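Local coordinates for putative cell adhesion protein (Bacteroides eggerthii, PDB 4GPV) that probably serves as a FimA-like structural subunit of a bacterial pilus, with a putative role in cell adhesion, at residues A[180-188]-A[228-237]; A[204-212]-A[220-229]. All blocks are in the same frame, centred on the assembly; numbering follows the deposited sequence.

Interaction 1 (A[180-188]-A[228-237]); sequences DDAAVLLFA and LSDAVSPGDF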
loop_
_atom_site.group_PDB
_atom_site.type_symbol
_atom_site.label_atom_id
_atom_site.label_comp_id
_atom_site.label_asym_id
_atom_site.label_seq_id
_atom_site.Cartn_x
_atom_site.Cartn_y
_atom_site.Cartn_z
ATOM N N ASP A 180 -5.896 -23.404 -10.823
ATOM C CA ASP A 180 -5.713 -22.111 -10.183
ATOM C C ASP A 180 -5.526 -21.056 -11.258
ATOM O O ASP A 180 -4.760 -21.286 -12.210
ATOM C CB ASP A 180 -4.502 -22.140 -9.242
ATOM C CG ASP A 180 -4.627 -23.135 -8.110
ATOM O OD1 ASP A 180 -5.770 -23.360 -7.629
ATOM O OD2 ASP A 180 -3.604 -23.742 -7.749
ATOM N N ASP A 181 -6.203 -19.883 -11.120
ATOM C CA ASP A 181 -6.122 -18.873 -12.171
ATOM C C ASP A 181 -5.267 -17.675 -11.781
ATOM O O ASP A 181 -4.478 -17.193 -12.602
ATOM C CB ASP A 181 -7.532 -18.414 -12.586
ATOM C CG ASP A 181 -8.465 -19.559 -12.934
ATOM O OD1 ASP A 181 -8.073 -20.431 -13.750
ATOM O OD2 ASP A 181 -9.573 -19.604 -12.376
ATOM N N ALA A 182 -5.436 -17.156 -10.566
ATOM C CA ALA A 182 -4.698 -15.960 -10.185
ATOM C C ALA A 182 -4.612 -15.751 -8.685
ATOM O O ALA A 182 -5.432 -16.272 -7.927
ATOM C CB ALA A 182 -5.390 -14.738 -10.798
ATOM N N ALA A 183 -3.602 -14.992 -8.260
ATOM C CA ALA A 183 -3.529 -14.457 -6.913
ATOM C C ALA A 183 -4.144 -13.068 -7.043
ATOM O O ALA A 183 -3.724 -12.278 -7.911
ATOM C CB ALA A 183 -2.078 -14.386 -6.416
ATOM N N VAL A 184 -5.195 -12.801 -6.273
ATOM C CA VAL A 184 -5.946 -11.543 -6.429
ATOM C C VAL A 184 -6.044 -10.760 -5.115
ATOM O O VAL A 184 -6.036 -11.347 -4.048
ATOM C CB VAL A 184 -7.375 -11.794 -7.020
ATOM C CG1 VAL A 184 -7.331 -12.403 -8.431
ATOM C CG2 VAL A 184 -8.246 -12.640 -6.077
ATOM N N LEU A 185 -6.117 -9.437 -5.220
ATOM C CA LEU A 185 -6.347 -8.584 -4.076
ATOM C C LEU A 185 -7.713 -8.002 -4.272
ATOM O O LEU A 185 -7.968 -7.369 -5.289
ATOM C CB LEU A 185 -5.267 -7.490 -3.885
ATOM C CG LEU A 185 -5.279 -6.818 -2.499
ATOM C CD1 LEU A 185 -4.903 -7.837 -1.364
ATOM C CD2 LEU A 185 -4.297 -5.619 -2.473
ATOM N N LEU A 186 -8.585 -8.194 -3.297
ATOM C CA LEU A 186 -9.946 -7.673 -3.383
ATOM C C LEU A 186 -10.083 -6.523 -2.434
ATOM O O LEU A 186 -9.610 -6.608 -1.284
ATOM C CB LEU A 186 -10.999 -8.783 -3.078
ATOM C CG LEU A 186 -10.800 -10.154 -3.752
ATOM C CD1 LEU A 186 -11.947 -11.140 -3.323
ATOM C CD2 LEU A 186 -10.732 -10.012 -5.291
ATOM N N PHE A 187 -10.714 -5.414 -2.893
ATOM C CA PHE A 187 -10.998 -4.260 -2.038
ATOM C C PHE A 187 -9.746 -3.658 -1.454
ATOM O O PHE A 187 -9.647 -3.436 -0.251
ATOM C CB PHE A 187 -12.004 -4.608 -0.910
ATOM C CG PHE A 187 -13.200 -5.319 -1.487
ATOM C CD1 PHE A 187 -13.999 -4.700 -2.437
ATOM C CD2 PHE A 187 -13.454 -6.648 -1.168
ATOM C CE1 PHE A 187 -15.050 -5.388 -3.043
ATOM C CE2 PHE A 187 -14.499 -7.337 -1.772
ATOM C CZ PHE A 187 -15.292 -6.703 -2.713
ATOM N N ALA A 188 -8.817 -3.308 -2.346
ATOM C CA ALA A 188 -7.653 -2.496 -1.998
ATOM C C ALA A 188 -8.158 -1.073 -1.748
ATOM O O ALA A 188 -8.897 -0.567 -2.595
ATOM C CB ALA A 188 -6.680 -2.486 -3.175
ATOM N N LEU A 228 -4.431 -5.813 -9.850
ATOM C CA LEU A 228 -4.687 -6.564 -8.605
ATOM C C LEU A 228 -4.993 -8.047 -8.877
ATOM O O LEU A 228 -5.585 -8.734 -8.048
ATOM C CB LEU A 228 -5.791 -5.905 -7.785
ATOM C CG LEU A 228 -5.492 -4.492 -7.301
ATOM C CD1 LEU A 228 -6.658 -3.935 -6.533
ATOM C CD2 LEU A 228 -4.147 -4.406 -6.517
ATOM N N SER A 229 -4.508 -8.556 -10.014
ATOM C CA SER A 229 -4.641 -9.963 -10.368
ATOM C C SER A 229 -3.346 -10.423 -11.017
ATOM O O SER A 229 -2.991 -9.909 -12.067
ATOM C CB SER A 229 -5.836 -10.173 -11.303
ATOM O OG SER A 229 -5.969 -11.544 -11.641
ATOM N N ASP A 230 -2.649 -11.395 -10.414
ATOM C CA ASP A 230 -1.414 -11.962 -10.970
ATOM C C ASP A 230 -1.679 -13.396 -11.380
ATOM O O ASP A 230 -1.978 -14.230 -10.511
ATOM C CB ASP A 230 -0.271 -11.872 -9.957
ATOM C CG ASP A 230 0.276 -10.459 -9.811
ATOM O OD1 ASP A 230 0.386 -9.756 -10.845
ATOM O OD2 ASP A 230 0.758 -10.116 -8.698
ATOM N N ALA A 231 -1.590 -13.675 -12.692
ATOM C CA ALA A 231 -1.902 -15.011 -13.219
ATOM C C ALA A 231 -1.009 -16.102 -12.661
ATOM O O ALA A 231 0.197 -15.901 -12.442
ATOM C CB ALA A 231 -1.825 -15.019 -14.759
ATOM N N VAL A 232 -1.626 -17.273 -12.446
ATOM C CA VAL A 232 -0.945 -18.484 -11.975
ATOM C C VAL A 232 -0.759 -19.443 -13.165
ATOM O O VAL A 232 -1.705 -19.742 -13.902
ATOM C CB VAL A 232 -1.737 -19.141 -10.808
ATOM C CG1 VAL A 232 -1.167 -20.503 -10.416
ATOM C CG2 VAL A 232 -1.796 -18.214 -9.603
ATOM N N SER A 233 0.459 -19.954 -13.324
ATOM C CA SER A 233 0.715 -20.893 -14.402
ATOM C C SER A 233 0.974 -22.294 -13.836
ATOM O O SER A 233 1.353 -22.402 -12.667
ATOM C CB SER A 233 1.888 -20.412 -15.257
ATOM O OG SER A 233 3.097 -20.346 -14.522
ATOM N N PRO A 234 0.814 -23.381 -14.632
ATOM C CA PRO A 234 1.164 -24.712 -14.109
ATOM C C PRO A 234 2.623 -24.707 -13.657
ATOM O O PRO A 234 3.471 -24.097 -14.319
ATOM C CB PRO A 234 0.932 -25.643 -15.315
ATOM C CG PRO A 234 0.988 -24.752 -16.515
ATOM C CD PRO A 234 0.384 -23.460 -16.046
ATOM N N GLY A 235 2.891 -25.309 -12.510
ATOM C CA GLY A 235 4.241 -25.351 -11.964
ATOM C C GLY A 235 4.553 -24.270 -10.955
ATOM O O GLY A 235 5.515 -24.422 -10.195
ATOM N N ASP A 236 3.784 -23.137 -10.954
ATOM C CA ASP A 236 4.005 -22.029 -10.015
ATOM C C ASP A 236 3.777 -22.469 -8.561
ATOM O O ASP A 236 4.576 -22.123 -7.689
ATOM C CB ASP A 236 3.096 -20.833 -10.333
ATOM C CG ASP A 236 3.487 -20.008 -11.539
ATOM O OD1 ASP A 236 4.637 -20.150 -12.011
ATOM O OD2 ASP A 236 2.630 -19.244 -12.039
ATOM N N PHE A 237 2.676 -23.197 -8.298
ATOM C CA PHE A 237 2.396 -23.659 -6.934
ATOM C C PHE A 237 2.887 -25.079 -6.698
ATOM O O PHE A 237 2.545 -26.007 -7.442
ATOM C CB PHE A 237 0.901 -23.561 -6.589
ATOM C CG PHE A 237 0.315 -22.168 -6.551
ATOM C CD1 PHE A 237 1.138 -21.045 -6.441
ATOM C CD2 PHE A 237 -1.063 -21.975 -6.620
ATOM C CE1 PHE A 237 0.589 -19.754 -6.413
ATOM C CE2 PHE A 237 -1.604 -20.683 -6.588
ATOM C CZ PHE A 237 -0.776 -19.586 -6.468
HETATM O O HOH W 1 -2.926 -22.411 -13.740
#
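Asp180 meets Phe237 and Val232 at one end of an antiparallel strand pair. Its CG lies beside the backbone N (chi1 -61°), and Asp180 OD2 comes to the edge of the Phe237 ring, 3.3 Å from CD2. Carboxylate and ring planes are 51° apart. OD2 also forms a salt bridge with Arg168, and OD1 is hydrogen-bonded to Ser267. With alanine in place of Asp180, Arg168 would probably lose this carboxylate partner, Ser267 its mate at OD1, and a gap would be likely beside the Phe237 ring edge. The backbone O of Asp180 is joined to Val232 O by a water that donates to both.

The CB of Asp181 points away from the 228-237 segment, and OD2 makes a salt bridge with Lys266 and a hydrogen bond with Thr268. Asp181 O accepts from Val232 N at 2.9 Å, with the donor 49° above the carbonyl plane. A classic beta bulge sets Asp181 and Ala182 opposite the single residue Lys266. Ala182 CB packs on Ser229 OG at 3.4 Å, while Val232 CG2 lies 3.7 Å from Ala182 CA. Ala183 forms a hydrogen-bonded pair with Asp230. The two bonds are Ala183 N to Asp230 O and Asp230 N to Ala183 O, both 2.9 Å. Val184 is on the same face as Ala182, and Val184 CG1 touches Ser229 OG at 3.6 Å. Leu185 N donates to Leu228 O, the last backbone bond of the ladder. Beyond it, Ala188 CB rests on Leu228 CD1 at 3.7 Å.

Strand 229-231 borders strand 176-193 on one side. Strand 176-193 also pairs with strand 262-271, through Lys266, Ala264 and Ile262. Ala183 and Leu185 pack on strands 146-169 and 247-251 of the other sheet. Phe237 joins that packing, with its ring edge-to-face with Phe246.

Interaction 2 (A[204-212]-A[220-229]); sequences QNEFYTGFN and SGVTTSTALS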
loop_
_atom_site.group_PDB
_atom_site.type_symbol
_atom_site.label_atom_id
_atom_site.label_comp_id
_atom_site.label_asym_id
_atom_site.label_seq_id
_atom_site.Cartn_x
_atom_site.Cartn_y
_atom_site.Cartn_z
ATOM N N GLN A 204 -11.534 4.086 4.424
ATOM C CA GLN A 204 -11.814 3.971 2.991
ATOM C C GLN A 204 -13.278 3.818 2.749
ATOM O O GLN A 204 -13.937 3.121 3.507
ATOM C CB GLN A 204 -11.087 2.733 2.407
ATOM C CG GLN A 204 -9.556 2.755 2.576
ATOM C CD GLN A 204 -8.810 3.686 1.643
ATOM O OE1 GLN A 204 -9.368 4.349 0.762
ATOM N NE2 GLN A 204 -7.524 3.791 1.842
ATOM N N ASN A 205 -13.781 4.400 1.652
ATOM C CA ASN A 205 -15.155 4.184 1.238
ATOM C C ASN A 205 -15.196 3.918 -0.277
ATOM O O ASN A 205 -16.269 3.735 -0.841
ATOM C CB ASN A 205 -16.080 5.345 1.679
ATOM C CG ASN A 205 -15.804 6.702 1.097
ATOM O OD1 ASN A 205 -14.902 6.918 0.280
ATOM N ND2 ASN A 205 -16.618 7.663 1.514
ATOM N N GLU A 206 -14.009 3.873 -0.920
ATOM C CA GLU A 206 -13.785 3.547 -2.325
ATOM C C GLU A 206 -12.638 2.555 -2.429
ATOM O O GLU A 206 -11.686 2.619 -1.666
ATOM C CB GLU A 206 -13.506 4.776 -3.194
ATOM C CG GLU A 206 -14.709 5.669 -3.398
ATOM C CD GLU A 206 -14.360 6.843 -4.293
ATOM O OE1 GLU A 206 -13.556 7.704 -3.865
ATOM O OE2 GLU A 206 -14.817 6.856 -5.457
ATOM N N PHE A 207 -12.754 1.629 -3.361
ATOM C CA PHE A 207 -11.803 0.530 -3.475
ATOM C C PHE A 207 -11.504 0.151 -4.907
ATOM O O PHE A 207 -12.334 0.349 -5.790
ATOM C CB PHE A 207 -12.442 -0.733 -2.820
ATOM C CG PHE A 207 -12.915 -0.529 -1.399
ATOM C CD1 PHE A 207 -12.024 -0.625 -0.341
ATOM C CD2 PHE A 207 -14.195 -0.047 -1.136
ATOM C CE1 PHE A 207 -12.423 -0.320 0.960
ATOM C CE2 PHE A 207 -14.589 0.267 0.169
ATOM C CZ PHE A 207 -13.706 0.093 1.209
ATOM N N TYR A 208 -10.410 -0.579 -5.084
ATOM C CA TYR A 208 -10.132 -1.278 -6.334
ATOM C C TYR A 208 -10.244 -2.777 -6.048
ATOM O O TYR A 208 -9.982 -3.195 -4.913
ATOM C CB TYR A 208 -8.736 -0.951 -6.867
ATOM C CG TYR A 208 -8.559 0.501 -7.241
ATOM C CD1 TYR A 208 -9.025 0.988 -8.464
ATOM C CD2 TYR A 208 -7.892 1.377 -6.395
ATOM C CE1 TYR A 208 -8.828 2.323 -8.828
ATOM C CE2 TYR A 208 -7.738 2.720 -6.721
ATOM C CZ TYR A 208 -8.203 3.186 -7.939
ATOM O OH TYR A 208 -7.942 4.491 -8.269
ATOM N N THR A 209 -10.543 -3.597 -7.056
ATOM C CA THR A 209 -10.609 -5.029 -6.820
ATOM C C THR A 209 -10.056 -5.788 -8.060
ATOM O O THR A 209 -10.238 -5.358 -9.209
ATOM C CB THR A 209 -12.039 -5.460 -6.385
ATOM O OG1 THR A 209 -11.947 -6.707 -5.723
ATOM C CG2 THR A 209 -13.012 -5.581 -7.549
ATOM N N GLY A 210 -9.337 -6.865 -7.805
ATOM C CA GLY A 210 -8.740 -7.654 -8.886
ATOM C C GLY A 210 -9.673 -8.614 -9.585
ATOM O O GLY A 210 -9.371 -9.099 -10.683
ATOM N N PHE A 211 -10.819 -8.929 -8.949
ATOM C CA PHE A 211 -11.789 -9.864 -9.505
ATOM C C PHE A 211 -13.139 -9.591 -8.876
ATOM O O PHE A 211 -13.207 -9.448 -7.664
ATOM C CB PHE A 211 -11.332 -11.325 -9.207
ATOM C CG PHE A 211 -12.175 -12.390 -9.864
ATOM C CD1 PHE A 211 -11.961 -12.752 -11.194
ATOM C CD2 PHE A 211 -13.222 -12.991 -9.177
ATOM C CE1 PHE A 211 -12.747 -13.736 -11.804
ATOM C CE2 PHE A 211 -14.021 -13.963 -9.794
ATOM C CZ PHE A 211 -13.773 -14.332 -11.104
ATOM N N ASN A 212 -14.227 -9.569 -9.667
ATOM C CA ASN A 212 -15.534 -9.323 -9.056
ATOM C C ASN A 212 -16.634 -10.197 -9.666
ATOM O O ASN A 212 -17.810 -9.892 -9.467
ATOM C CB ASN A 212 -15.908 -7.835 -9.202
ATOM C CG ASN A 212 -16.217 -7.375 -10.619
ATOM O OD1 ASN A 212 -16.026 -8.088 -11.607
ATOM N ND2 ASN A 212 -16.739 -6.171 -10.752
ATOM N N SER A 220 -20.181 -1.269 -3.788
ATOM C CA SER A 220 -20.327 0.153 -3.485
ATOM C C SER A 220 -18.975 0.871 -3.563
ATOM O O SER A 220 -18.100 0.609 -2.741
ATOM C CB SER A 220 -20.963 0.345 -2.110
ATOM O OG SER A 220 -22.185 -0.369 -2.027
ATOM N N GLY A 221 -18.827 1.746 -4.565
ATOM C CA GLY A 221 -17.601 2.511 -4.786
ATOM C C GLY A 221 -16.414 1.630 -5.132
ATOM O O GLY A 221 -15.276 1.924 -4.759
ATOM N N VAL A 222 -16.670 0.537 -5.874
ATOM C CA VAL A 222 -15.624 -0.425 -6.249
ATOM C C VAL A 222 -15.323 -0.319 -7.746
ATOM O O VAL A 222 -16.242 -0.315 -8.561
ATOM C CB VAL A 222 -16.005 -1.874 -5.849
ATOM C CG1 VAL A 222 -14.950 -2.885 -6.300
ATOM C CG2 VAL A 222 -16.238 -1.990 -4.339
ATOM N N THR A 223 -14.026 -0.297 -8.096
ATOM C CA THR A 223 -13.539 -0.277 -9.477
ATOM C C THR A 223 -12.633 -1.483 -9.705
ATOM O O THR A 223 -11.782 -1.773 -8.859
ATOM C CB THR A 223 -12.802 1.051 -9.763
ATOM O OG1 THR A 223 -13.723 2.130 -9.552
ATOM C CG2 THR A 223 -12.259 1.132 -11.203
ATOM N N THR A 224 -12.792 -2.193 -10.835
ATOM C CA THR A 224 -11.899 -3.326 -11.114
ATOM C C THR A 224 -10.543 -2.794 -11.596
ATOM O O THR A 224 -10.463 -1.737 -12.240
ATOM C CB THR A 224 -12.485 -4.307 -12.134
ATOM O OG1 THR A 224 -12.685 -3.649 -13.391
ATOM C CG2 THR A 224 -13.753 -4.960 -11.642
ATOM N N SER A 225 -9.491 -3.524 -11.245
ATOM C CA SER A 225 -8.126 -3.207 -11.644
ATOM C C SER A 225 -7.396 -4.480 -11.989
ATOM O O SER A 225 -7.239 -5.360 -11.130
ATOM C CB SER A 225 -7.380 -2.474 -10.534
ATOM O OG SER A 225 -6.048 -2.279 -10.972
ATOM N N THR A 226 -6.852 -4.547 -13.219
ATOM C CA THR A 226 -6.072 -5.722 -13.622
ATOM C C THR A 226 -4.743 -5.762 -12.871
ATOM O O THR A 226 -4.149 -6.828 -12.795
ATOM C CB THR A 226 -5.835 -5.751 -15.139
ATOM O OG1 THR A 226 -5.133 -4.570 -15.494
ATOM C CG2 THR A 226 -7.118 -5.895 -15.941
ATOM N N ALA A 227 -4.292 -4.647 -12.293
ATOM C CA ALA A 227 -3.045 -4.635 -11.507
ATOM C C ALA A 227 -3.189 -5.463 -10.223
ATOM O O ALA A 227 -2.192 -5.735 -9.555
ATOM C CB ALA A 227 -2.673 -3.212 -11.146
ATOM N N LEU A 228 -4.431 -5.813 -9.850
ATOM C CA LEU A 228 -4.687 -6.564 -8.605
ATOM C C LEU A 228 -4.993 -8.047 -8.877
ATOM O O LEU A 228 -5.585 -8.734 -8.048
ATOM C CB LEU A 228 -5.791 -5.905 -7.785
ATOM C CG LEU A 228 -5.492 -4.492 -7.301
ATOM C CD1 LEU A 228 -6.658 -3.935 -6.533
ATOM C CD2 LEU A 228 -4.147 -4.406 -6.517
ATOM N N SER A 229 -4.508 -8.556 -10.014
ATOM C CA SER A 229 -4.641 -9.963 -10.368
ATOM C C SER A 229 -3.346 -10.423 -11.017
ATOM O O SER A 229 -2.991 -9.909 -12.067
ATOM C CB SER A 229 -5.836 -10.173 -11.303
ATOM O OG SER A 229 -5.969 -11.544 -11.641
HETATM O O HOH W 2 -17.887 1.775 -0.260
HETATM O O HOH W 3 -13.339 3.079 -7.012
#
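Tyr208 runs alongside Thr223, pointing the same way, and its ring atom CD1 lies 4.0 Å from Thr223 CB. Tyr208 CB rests on Leu228 CD1 at 3.7 Å. Met117 covers part of the Tyr208 side chain from a nearby loop.

Thr209 meets Val222 on the other face of the sheet. Its OG1 is anti to the backbone N (chi1 -159°) and makes a weak hydrogen bond with Phe187 N. That leaves Thr209 CG2 to press against Val222 CG1 at 3.5 Å, where the two side chains cross at a slant. Thr209 also bonds through its backbone. Thr209 N donates to Thr223 O at 2.8 Å, a bent bond of 140°, and its O accepts from Ser225 N.

These bonds belong to a short parallel ladder between strands 207-209 and 222-224. It starts where Phe207 N donates to Gly221 O and Thr223 N to Phe207 O. Strand 222-224 lies at the edge of the sheet. A water bridges Phe207 O and Thr223 OG1, and another joins Asn205 O to Ser220 O.

Gly210 packs against Leu228 just past the strand. Gly210 CA touches Leu228 O at 3.4 Å and Ser225 O at 3.5 Å through CA-H...O contacts. A CB here would run into Leu228 O, so the close approach depends on the missing side chain. Ser225 begins an ST turn, Ser225 OG accepting from Ala227 N at 3.2 Å. The same OG is hydrogen-bonded to Asp121 O. Farther along, Asn212 crosses Thr224 at about a right angle, with Asn212 ND2 3.3 Å from Thr224 CG2.

Overall arrangement
Interactions 1 and 2 belong to one sheet, and their centres are 15 Å apart. Interaction 2 is nested in the loop that interaction 1 closes. Leu228 and Ser229 belong to both, because strand 222-224 leads through a short 3-10 segment into strand 229-231. Strands 207-209 and 229-231 both pair with strand 176-193. Probable hydrogen bonds join the contacts directly, from Ala188 N to Tyr208 O at 2.8 Å and from Gly210 N to Leu185 O at 2.9 Å. The first belongs to a G1 beta bulge that places Phe187 and Ala188 opposite Tyr208. At interaction 1, Asp230 OD2 is hydrogen-bonded to Asn247 ND2 and OD1 to a Tris molecule, probably from the crystallisation liquor.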